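Local coordinates for tail fiber protein (Pseudomonas aeruginosa, PDB 6CL6) that forms the trimeric receptor-binding fibre of the R2 pyocin, a contractile injection system, and probably recognises a receptor on the target cell surface, at residues D309-I314 / G344-T349; A329-A334 / T339-G344; I355-G358 / V364-W367. All blocks are in the same frame, centred on the assembly; numbering follows the deposited sequence.

The three contacts lie in the C-terminal domain at one end of the fibre, where a three-stranded and a five-stranded antiparallel sheet pack together. Contact 1 reaches across the smaller sheet, between strands 310-315 and 343-346. Contact 2 joins strand 343-346 to strand 324-331 at the border of the two sheets, and contact 3 packs strand 352-357 of the smaller sheet against strand 363-371 of the larger. The centres of contacts 2 and 3 are about 6 Å apart, those of 1 and 3 about 8 Å, those of 1 and 2 about 13 Å. Contacts 1 and 3 meet at calcium, through Asp309 and Gly358; Pro337 of the second subunit also binds it. Gln331 of contact 2 donates to Asn357 of contact 3.

Contact 1 (D309-I314 / G344-T349); sequences DADASI and GFRGAT. With CA (calcium ion), chain I.
A bidentate salt bridge, backed by an apolar touch, forms a diagonal cross-sheet ion pair between next-but-one strands of a three-stranded antiparallel sheet, in a domain that is, by family, probably lectin-like. Arg346 meets Asp311 end-on: NH1 donates to OD1 at 3.1 Å, almost straight at 175°, and NH2 donates to OD2 at 2.7 Å. Both oxygens lie near the guanidinium plane, yet the carboxylate, turned about 51° from it, is met from above its own plane. Arginine suits the span because its chain, extended from CG to NE, carries two donors past Val354 of the middle strand. Asp311 OD1 also pairs with Arg356, so one carboxylate faces two guanidinium groups and probably stays ionised. On the other face of the sheet, Ile314 CD1 approaches the Phe345 ring obliquely, 4.2 Å from CE2. At the start of the segment, Asp309 binds calcium through OD1 at 2.4 Å, while OD2 accepts from a water of the same metal. Strand 352-357 runs between the two segments and bonds to both through its backbone; Ile314 and Phe345 look toward strand 363-371, and the ion-pair face meets the second subunit, where Arg346 packs on Thr332.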
ATOM      1  N   ASP A 309      19.661 106.868 -40.573  1.00 19.68           N
ATOM      2  CA  ASP A 309      18.826 106.797 -41.776  1.00 15.16           C
ATOM      3  C   ASP A 309      19.277 105.694 -42.729  1.00 24.79           C
ATOM      4  O   ASP A 309      19.336 105.895 -43.938  1.00 21.02           O
ATOM      5  CB  ASP A 309      18.844 108.167 -42.520  1.00 17.89           C
ATOM      6  CG  ASP A 309      18.153 109.281 -41.754  1.00 28.35           C
ATOM      7  OD1 ASP A 309      17.149 109.021 -41.046  1.00 23.90           O
ATOM      8  OD2 ASP A 309      18.611 110.444 -41.881  1.00 27.33           O
ATOM      9  N   ALA A 310      19.575 104.506 -42.203  1.00 16.40           N
ATOM     10  CA  ALA A 310      20.230 103.487 -43.030  1.00 16.14           C
ATOM     11  C   ALA A 310      20.079 102.111 -42.386  1.00 20.66           C
ATOM     12  O   ALA A 310      19.560 101.980 -41.279  1.00 19.26           O
ATOM     13  CB  ALA A 310      21.713 103.813 -43.244  1.00 19.22           C
ATOM     14  N   ASP A 311      20.584 101.091 -43.087  1.00 17.70           N
ATOM     15  CA  ASP A 311      20.443  99.695 -42.698  1.00 17.98           C
ATOM     16  C   ASP A 311      21.667  99.160 -41.963  1.00 30.78           C
ATOM     17  O   ASP A 311      22.796  99.634 -42.125  1.00 20.86           O
ATOM     18  CB  ASP A 311      20.223  98.796 -43.924  1.00 31.93           C
ATOM     19  CG  ASP A 311      18.929  99.066 -44.643  1.00 31.10           C
ATOM     20  OD1 ASP A 311      17.944  99.453 -44.004  1.00 22.64           O
ATOM     21  OD2 ASP A 311      18.910  98.872 -45.872  1.00 24.35           O
ATOM     22  N   ALA A 312      21.428  98.117 -41.179  1.00 20.45           N
ATOM     23  CA  ALA A 312      22.488  97.255 -40.675  1.00 22.44           C
ATOM     24  C   ALA A 312      21.994  95.825 -40.765  1.00 28.39           C
ATOM     25  O   ALA A 312      20.810  95.547 -40.517  1.00 22.97           O
ATOM     26  CB  ALA A 312      22.892  97.588 -39.232  1.00 27.27           C
ATOM     27  N   SER A 313      22.914  94.915 -41.085  1.00 20.43           N
ATOM     28  CA  SER A 313      22.605  93.499 -41.182  1.00 19.67           C
ATOM     29  C   SER A 313      22.774  92.823 -39.833  1.00 26.95           C
ATOM     30  O   SER A 313      23.634  93.196 -39.036  1.00 21.93           O
ATOM     31  CB  SER A 313      23.528  92.831 -42.205  1.00 35.38           C
ATOM     32  OG  SER A 313      23.261  93.314 -43.506  1.00 71.10           O
ATOM     33  N   ILE A 314      21.928  91.825 -39.567  1.00 20.02           N
ATOM     34  CA  ILE A 314      22.075  91.029 -38.360  1.00 21.19           C
ATOM     35  C   ILE A 314      22.221  89.568 -38.761  1.00 19.63           C
ATOM     36  O   ILE A 314      21.776  89.139 -39.829  1.00 27.80           O
ATOM     37  CB  ILE A 314      20.903  91.181 -37.359  1.00 22.74           C
ATOM     38  CG1 ILE A 314      19.579  90.773 -38.008  1.00 24.14           C
ATOM     39  CG2 ILE A 314      20.842  92.619 -36.816  1.00 26.20           C
ATOM     40  CD1 ILE A 314      18.421  90.543 -36.998  1.00 20.12           C
ATOM     41  N   GLY A 344      12.615  99.083 -39.164  1.00 17.59           N
ATOM     42  CA  GLY A 344      12.188  98.085 -40.118  1.00 20.13           C
ATOM     43  C   GLY A 344      12.933  96.782 -39.910  1.00 21.57           C
ATOM     44  O   GLY A 344      14.115  96.765 -39.526  1.00 18.00           O
ATOM     45  N   PHE A 345      12.230  95.682 -40.163  1.00 16.67           N
ATOM     46  CA  PHE A 345      12.817  94.349 -40.188  1.00 18.27           C
ATOM     47  C   PHE A 345      12.427  93.726 -41.519  1.00 21.98           C
ATOM     48  O   PHE A 345      11.235  93.654 -41.847  1.00 24.67           O
ATOM     49  CB  PHE A 345      12.315  93.522 -39.013  1.00 16.21           C
ATOM     50  CG  PHE A 345      12.846  92.110 -38.980  1.00 16.69           C
ATOM     51  CD1 PHE A 345      12.308  91.126 -39.788  1.00 16.25           C
ATOM     52  CD2 PHE A 345      13.864  91.773 -38.106  1.00 19.27           C
ATOM     53  CE1 PHE A 345      12.786  89.834 -39.740  1.00 18.24           C
ATOM     54  CE2 PHE A 345      14.342  90.469 -38.042  1.00 21.97           C
ATOM     55  CZ  PHE A 345      13.809  89.502 -38.877  1.00 20.54           C
ATOM     56  N   ARG A 346      13.417  93.311 -42.302  1.00 19.45           N
ATOM     57  CA  ARG A 346      13.128  92.818 -43.637  1.00 22.02           C
ATOM     58  C   ARG A 346      14.287  91.968 -44.127  1.00 19.59           C
ATOM     59  O   ARG A 346      15.348  91.896 -43.499  1.00 23.27           O
ATOM     60  CB  ARG A 346      12.855  93.967 -44.610  1.00 30.04           C
ATOM     61  CG  ARG A 346      14.111  94.589 -45.217  1.00 31.82           C
ATOM     62  CD  ARG A 346      13.767  95.821 -46.049  1.00 34.44           C
ATOM     63  NE  ARG A 346      14.923  96.316 -46.814  1.00 34.84           N
ATOM     64  CZ  ARG A 346      15.825  97.170 -46.335  1.00 28.61           C
ATOM     65  NH1 ARG A 346      15.731  97.629 -45.097  1.00 25.87           N
ATOM     66  NH2 ARG A 346      16.839  97.568 -47.100  1.00 31.94           N
ATOM     67  N   GLY A 347      14.076  91.343 -45.282  1.00 25.75           N
ATOM     68  CA  GLY A 347      15.144  90.650 -45.965  1.00 36.44           C
ATOM     69  C   GLY A 347      15.664  89.437 -45.235  1.00 41.03           C
ATOM     70  O   GLY A 347      16.845  89.092 -45.374  1.00 32.85           O
ATOM     71  N   ALA A 348      14.813  88.773 -44.465  1.00 24.42           N
ATOM     72  CA  ALA A 348      15.256  87.662 -43.627  1.00 27.92           C
ATOM     73  C   ALA A 348      15.507  86.414 -44.463  1.00 39.32           C
ATOM     74  O   ALA A 348      14.661  86.015 -45.265  1.00 34.13           O
ATOM     75  CB  ALA A 348      14.210  87.361 -42.559  1.00 21.06           C
ATOM     76  N   THR A 349      16.662  85.791 -44.247  1.00 29.66           N
ATOM     77  CA  THR A 349      16.945  84.444 -44.719  1.00 31.64           C
ATOM     78  C   THR A 349      16.912  83.515 -43.505  1.00 22.45           C
ATOM     79  O   THR A 349      16.445  83.885 -42.425  1.00 32.54           O
ATOM     80  CB  THR A 349      18.293  84.383 -45.447  1.00 25.69           C
ATOM     81  OG1 THR A 349      19.375  84.535 -44.511  1.00 31.32           O
ATOM     82  CG2 THR A 349      18.381  85.485 -46.499  1.00 31.00           C
TER
HETATM   83 CA    CA I 703      15.020 110.022 -40.681  1.00 20.02          CA
HETATM   84  O   HOH W   1      16.517 111.937 -41.190  1.00 15.40           O
HETATM   85  O   HOH W   2      15.018 111.007 -38.477  1.00 13.34           O
HETATM   86  O   HOH W   3      12.948 108.655 -40.907  1.00 33.64           O
HETATM   87  O   HOH W   4      13.485 111.765 -41.234  1.00 18.05           O

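Contact 2 (A329-A334 / T339-G344); sequences ANQTSA and TDASTG
The flat amide of Gln331 lies between two methyl groups: Ala341 CB is over one side, 4.2 Å from Gln331 CG, and Thr343 CG2 lies obliquely below the other, 3.8 Å from NE2, with Leu365 of strand 363-371 on that same side. At the amide edge, Ser342 O sits almost in the plane and accepts from NE2 at 3.3 Å. The bond is bent, at 137°, and the donor stands well above the plane of the Ser342 carbonyl. A weak bond of the same length runs from NE2 to Ala341 O. NE2 also donates to Asn357 OD1, which lies near the amide plane, so polar partners at its edge fix the rotation of the group, and the methyls pack against its two sides. Gln331 reaches them by a bend at its second torsion (chi2 -79°), which folds the amide back toward the 339-344 segment; a long, flexible side chain with an amide end suits this job. The Asp340 carboxylate forms an Asx turn, its OD2 met from above its plane by Ser342 N at 2.9 Å. That turn lies just ahead of strand 343-346, and Asp340 OD1 accepts from Ala341 N of the second subunit.

Further along, Ala329 and Thr343 bring their CB atoms to 4.0 Å. A small alanine permits this close approach of the two backbones, and a water that accepts from Ala329 N at 3.0 Å is also hydrogen-bonded to Thr343 OG1. The touching parts run nearly antiparallel, yet their strands belong to different sheets. Instead of a regular backbone ladder, the amide serves the peptide oxygens of Ser342 and, weakly, Ala341, the water serves Ala329 N, and the methyls pack between them.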
ATOM      1  N   ALA A 329      11.965  95.495 -35.181  1.00 14.80           N
ATOM      2  CA  ALA A 329      13.034  96.156 -34.457  1.00 14.82           C
ATOM      3  C   ALA A 329      12.476  97.285 -33.602  1.00 17.79           C
ATOM      4  O   ALA A 329      11.372  97.767 -33.830  1.00 17.81           O
ATOM      5  CB  ALA A 329      14.087  96.727 -35.426  1.00 15.04           C
ATOM      6  N   ASN A 330      13.269  97.704 -32.627  1.00 14.91           N
ATOM      7  CA  ASN A 330      12.883  98.667 -31.610  1.00 15.47           C
ATOM      8  C   ASN A 330      14.041  99.602 -31.277  1.00 17.81           C
ATOM      9  O   ASN A 330      15.180  99.146 -31.143  1.00 14.38           O
ATOM     10  CB  ASN A 330      12.429  97.918 -30.328  1.00 15.75           C
ATOM     11  CG  ASN A 330      12.542  98.773 -29.083  1.00 14.17           C
ATOM     12  OD1 ASN A 330      11.661  99.602 -28.787  1.00 16.23           O
ATOM     13  ND2 ASN A 330      13.632  98.602 -28.368  1.00 15.17           N
ATOM     14  N   GLN A 331      13.739 100.901 -31.179  1.00 13.77           N
ATOM     15  CA  GLN A 331      14.717 101.897 -30.774  1.00 15.18           C
ATOM     16  C   GLN A 331      14.992 101.798 -29.286  1.00 13.70           C
ATOM     17  O   GLN A 331      14.072 101.867 -28.474  1.00 17.62           O
ATOM     18  CB  GLN A 331      14.213 103.320 -31.110  1.00 16.06           C
ATOM     19  CG  GLN A 331      13.925 103.583 -32.576  1.00 13.85           C
ATOM     20  CD  GLN A 331      15.199 103.849 -33.380  1.00 15.66           C
ATOM     21  OE1 GLN A 331      16.279 103.976 -32.803  1.00 14.97           O
ATOM     22  NE2 GLN A 331      15.061 103.934 -34.711  1.00 13.93           N
ATOM     23  N   THR A 332      16.273 101.655 -28.918  1.00 14.59           N
ATOM     24  CA  THR A 332      16.653 101.524 -27.521  1.00 16.04           C
ATOM     25  C   THR A 332      17.193 102.809 -26.922  1.00 16.08           C
ATOM     26  O   THR A 332      17.599 102.799 -25.759  1.00 18.93           O
ATOM     27  CB  THR A 332      17.709 100.429 -27.339  1.00 25.97           C
ATOM     28  OG1 THR A 332      18.952 100.862 -27.886  1.00 21.73           O
ATOM     29  CG2 THR A 332      17.273  99.146 -28.027  1.00 20.91           C
ATOM     30  N   SER A 333      17.211 103.918 -27.678  1.00 18.85           N
ATOM     31  CA  SER A 333      17.767 105.156 -27.172  1.00 18.01           C
ATOM     32  C   SER A 333      16.678 106.207 -26.958  1.00 15.34           C
ATOM     33  O   SER A 333      15.527 106.054 -27.363  1.00 18.30           O
ATOM     34  CB  SER A 333      18.845 105.721 -28.117  1.00 18.05           C
ATOM     35  OG  SER A 333      18.271 106.121 -29.354  1.00 22.22           O
ATOM     36  N   ALA A 334      17.080 107.281 -26.283  1.00 18.62           N
ATOM     37  CA  ALA A 334      16.226 108.443 -26.049  1.00 19.79           C
ATOM     38  C   ALA A 334      16.321 109.346 -27.275  1.00 17.87           C
ATOM     39  O   ALA A 334      16.903 110.429 -27.263  1.00 17.74           O
ATOM     40  CB  ALA A 334      16.655 109.164 -24.779  1.00 25.45           C
ATOM     41  N   THR A 339      11.863 114.347 -34.628  1.00 15.92           N
ATOM     42  CA  THR A 339      12.098 113.746 -35.923  1.00 17.27           C
ATOM     43  C   THR A 339      11.573 112.312 -35.929  1.00 14.85           C
ATOM     44  O   THR A 339      11.158 111.791 -34.909  1.00 19.88           O
ATOM     45  CB  THR A 339      13.601 113.807 -36.276  1.00 18.75           C
ATOM     46  OG1 THR A 339      13.782 113.451 -37.643  1.00 16.97           O
ATOM     47  CG2 THR A 339      14.396 112.853 -35.412  1.00 14.20           C
ATOM     48  N   ASP A 340      11.600 111.680 -37.111  1.00 14.98           N
ATOM     49  CA  ASP A 340      11.191 110.292 -37.217  1.00 12.41           C
ATOM     50  C   ASP A 340      12.233 109.362 -36.571  1.00 19.36           C
ATOM     51  O   ASP A 340      13.451 109.595 -36.637  1.00 13.43           O
ATOM     52  CB  ASP A 340      10.975 109.873 -38.664  1.00 27.15           C
ATOM     53  CG  ASP A 340      10.711 108.354 -38.810  1.00 46.63           C
ATOM     54  OD1 ASP A 340       9.553 107.919 -38.575  1.00 21.98           O
ATOM     55  OD2 ASP A 340      11.656 107.580 -39.152  1.00 22.63           O
ATOM     56  N   ALA A 341      11.750 108.307 -35.941  1.00 13.16           N
ATOM     57  CA  ALA A 341      12.627 107.263 -35.384  1.00 14.01           C
ATOM     58  C   ALA A 341      12.025 105.899 -35.703  1.00 17.19           C
ATOM     59  O   ALA A 341      11.949 105.009 -34.866  1.00 13.92           O
ATOM     60  CB  ALA A 341      12.854 107.457 -33.894  1.00 16.47           C
ATOM     61  N   SER A 342      11.638 105.721 -36.949  1.00 13.16           N
ATOM     62  CA  SER A 342      11.022 104.488 -37.411  1.00 13.44           C
ATOM     63  C   SER A 342      12.041 103.360 -37.454  1.00 17.08           C
ATOM     64  O   SER A 342      13.241 103.571 -37.401  1.00 16.13           O
ATOM     65  CB  SER A 342      10.409 104.692 -38.804  1.00 18.99           C
ATOM     66  OG  SER A 342       9.261 105.494 -38.719  1.00 22.73           O
ATOM     67  N   THR A 343      11.511 102.141 -37.592  1.00 19.48           N
ATOM     68  CA  THR A 343      12.307 100.936 -37.664  1.00 14.57           C
ATOM     69  C   THR A 343      11.788 100.046 -38.775  1.00 17.08           C
ATOM     70  O   THR A 343      10.655 100.188 -39.249  1.00 19.96           O
ATOM     71  CB  THR A 343      12.249 100.164 -36.329  1.00 24.31           C
ATOM     72  OG1 THR A 343      10.898  99.777 -36.077  1.00 15.30           O
ATOM     73  CG2 THR A 343      12.740 101.015 -35.197  1.00 14.41           C
ATOM     74  N   GLY A 344      12.615  99.083 -39.164  1.00 17.59           N
ATOM     75  CA  GLY A 344      12.188  98.085 -40.118  1.00 20.13           C
ATOM     76  C   GLY A 344      12.933  96.782 -39.910  1.00 21.57           C
ATOM     77  O   GLY A 344      14.115  96.765 -39.526  1.00 18.00           O
TER
HETATM   78  O   HOH W   5      10.017  97.086 -36.727  1.00 15.30           O

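Contact 3 (I355-G358 / V364-W367); sequences IRNG and VLSW. With CA (calcium ion), chain I.
Leu365 lays its two methyl branches over strand 355-357: CD2 rests 3.8 Å from Ile355 CG2 and equally near Arg356 O, while CD1 lies 4.0 Å from Asn357 OD1. The forked end of leucine thus spans two inward-facing residues of the opposite strand at once. Ile355 and Leu365 lie alongside with their ends pointing opposite ways, and the Leu365 fork stands roughly perpendicular to the Asn357 side chain. Ile355 is beta-branched, which suits a strand, and its two arms do separate work. CG2 goes to Leu365; the other arm, bent at chi2 -55°, sets CD1 4.1 Å from Trp367 CB, the root of the indole side chain.

The strand axes approach to 8.8 Å at 142°, a spacing that fits two sheets packed face to face in a beta sandwich, the build expected of an H-type lectin relative. Asn357, at the end of this layer, is buried but well supplied: ND2 donates to Pro307 O and Ala361 O, and OD1 accepts from Tyr359 N as well as from Gln331. An amide, able to give and to accept, suits a place where two loops and a strand of the larger sheet meet. Arg356 points to the other side of its sheet, where it makes a cation-pi contact with Phe335 of the second subunit and bonds to that residue's backbone O.

The strand ends at Asn357; the next residue, Gly358, binds calcium through its O at 2.4 Å, and four waters, Asp309 and Pro337 O of the second subunit complete the sphere. Chemically, then, the contact passes from purely apolar packing at Ile355 and Trp367, through a satisfied amide, to a hydrated metal that ties two subunits together.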
ATOM      1  N   ILE A 355      17.990  95.323 -40.705  1.00 16.75           N
ATOM      2  CA  ILE A 355      17.343  96.224 -39.766  1.00 19.17           C
ATOM      3  C   ILE A 355      17.519  97.640 -40.301  1.00 24.77           C
ATOM      4  O   ILE A 355      18.650  98.084 -40.551  1.00 20.40           O
ATOM      5  CB  ILE A 355      17.909  96.086 -38.349  1.00 17.10           C
ATOM      6  CG1 ILE A 355      17.778  94.647 -37.829  1.00 21.93           C
ATOM      7  CG2 ILE A 355      17.216  97.066 -37.409  1.00 19.53           C
ATOM      8  CD1 ILE A 355      16.362  94.073 -37.865  1.00 21.39           C
ATOM      9  N   ARG A 356      16.402  98.342 -40.483  1.00 22.24           N
ATOM     10  CA  ARG A 356      16.414  99.714 -40.995  1.00 15.65           C
ATOM     11  C   ARG A 356      16.210 100.700 -39.853  1.00 25.02           C
ATOM     12  O   ARG A 356      15.276 100.551 -39.057  1.00 15.96           O
ATOM     13  CB  ARG A 356      15.337  99.899 -42.055  1.00 18.31           C
ATOM     14  CG  ARG A 356      15.481 101.167 -42.886  1.00 25.71           C
ATOM     15  CD  ARG A 356      14.611 101.042 -44.121  1.00 37.70           C
ATOM     16  NE  ARG A 356      14.791 102.116 -45.091  1.00 25.27           N
ATOM     17  CZ  ARG A 356      15.812 102.201 -45.943  1.00 36.73           C
ATOM     18  NH1 ARG A 356      16.783 101.307 -45.914  1.00 25.74           N
ATOM     19  NH2 ARG A 356      15.868 103.201 -46.810  1.00 32.71           N
ATOM     20  N   ASN A 357      17.062 101.723 -39.799  1.00 15.81           N
ATOM     21  CA  ASN A 357      16.977 102.764 -38.779  1.00 15.98           C
ATOM     22  C   ASN A 357      16.565 104.078 -39.419  1.00 15.81           C
ATOM     23  O   ASN A 357      17.354 104.707 -40.135  1.00 19.94           O
ATOM     24  CB  ASN A 357      18.306 102.913 -38.060  1.00 16.13           C
ATOM     25  CG  ASN A 357      18.334 104.090 -37.135  1.00 14.90           C
ATOM     26  OD1 ASN A 357      17.337 104.434 -36.516  1.00 14.77           O
ATOM     27  ND2 ASN A 357      19.492 104.743 -37.056  1.00 15.66           N
ATOM     28  N   GLY A 358      15.329 104.495 -39.161  1.00 16.60           N
ATOM     29  CA  GLY A 358      14.853 105.779 -39.648  1.00 14.16           C
ATOM     30  C   GLY A 358      15.290 106.982 -38.852  1.00 13.98           C
ATOM     31  O   GLY A 358      15.062 108.092 -39.299  1.00 13.82           O
ATOM     32  N   VAL A 364      21.416 102.259 -31.518  1.00 15.48           N
ATOM     33  CA  VAL A 364      21.294 100.835 -31.216  1.00 15.45           C
ATOM     34  C   VAL A 364      19.825 100.455 -31.279  1.00 18.82           C
ATOM     35  O   VAL A 364      18.995 101.058 -30.594  1.00 17.49           O
ATOM     36  CB  VAL A 364      21.887 100.496 -29.850  1.00 21.22           C
ATOM     37  CG1 VAL A 364      21.598  99.046 -29.545  1.00 16.47           C
ATOM     38  CG2 VAL A 364      23.407 100.758 -29.840  1.00 24.09           C
ATOM     39  N   LEU A 365      19.507  99.461 -32.103  1.00 15.37           N
ATOM     40  CA  LEU A 365      18.167  98.912 -32.209  1.00 21.47           C
ATOM     41  C   LEU A 365      18.174  97.464 -31.734  1.00 21.86           C
ATOM     42  O   LEU A 365      19.072  96.682 -32.078  1.00 17.60           O
ATOM     43  CB  LEU A 365      17.656  98.985 -33.648  1.00 15.96           C
ATOM     44  CG  LEU A 365      17.100 100.358 -34.097  1.00 14.90           C
ATOM     45  CD1 LEU A 365      18.168 101.448 -34.057  1.00 15.83           C
ATOM     46  CD2 LEU A 365      16.499 100.230 -35.497  1.00 14.94           C
ATOM     47  N   SER A 366      17.194  97.118 -30.922  1.00 16.01           N
ATOM     48  CA  SER A 366      16.978  95.714 -30.599  1.00 15.34           C
ATOM     49  C   SER A 366      16.000  95.125 -31.605  1.00 15.34           C
ATOM     50  O   SER A 366      15.311  95.846 -32.339  1.00 16.51           O
ATOM     51  CB  SER A 366      16.459  95.546 -29.177  1.00 16.85           C
ATOM     52  OG  SER A 366      15.233  96.229 -29.000  1.00 14.71           O
ATOM     53  N   TRP A 367      15.961  93.791 -31.654  1.00 18.34           N
ATOM     54  CA  TRP A 367      15.134  93.117 -32.619  1.00 15.65           C
ATOM     55  C   TRP A 367      14.692  91.753 -32.092  1.00 20.53           C
ATOM     56  O   TRP A 367      15.328  91.162 -31.219  1.00 16.58           O
ATOM     57  CB  TRP A 367      15.881  92.957 -33.949  1.00 15.98           C
ATOM     58  CG  TRP A 367      17.121  92.128 -33.854  1.00 16.39           C
ATOM     59  CD1 TRP A 367      18.396  92.589 -33.753  1.00 22.99           C
ATOM     60  CD2 TRP A 367      17.204  90.704 -33.841  1.00 19.28           C
ATOM     61  NE1 TRP A 367      19.279  91.536 -33.700  1.00 20.91           N
ATOM     62  CE2 TRP A 367      18.571  90.365 -33.738  1.00 19.75           C
ATOM     63  CE3 TRP A 367      16.267  89.682 -33.917  1.00 16.71           C
ATOM     64  CZ2 TRP A 367      19.010  89.039 -33.692  1.00 17.41           C
ATOM     65  CZ3 TRP A 367      16.708  88.350 -33.863  1.00 17.08           C
ATOM     66  CH2 TRP A 367      18.061  88.049 -33.758  1.00 20.33           C
TER
HETATM   67 CA    CA I 703      15.020 110.022 -40.681  1.00 20.02          CA
HETATM   68  O   HOH W   2      15.018 111.007 -38.477  1.00 13.34           O
HETATM   69  O   HOH W   3      12.948 108.655 -40.907  1.00 33.64           O
HETATM   70  O   HOH W   4      13.485 111.765 -41.234  1.00 18.05           O
HETATM   71  O   HOH W   1      16.517 111.937 -41.190  1.00 15.40           O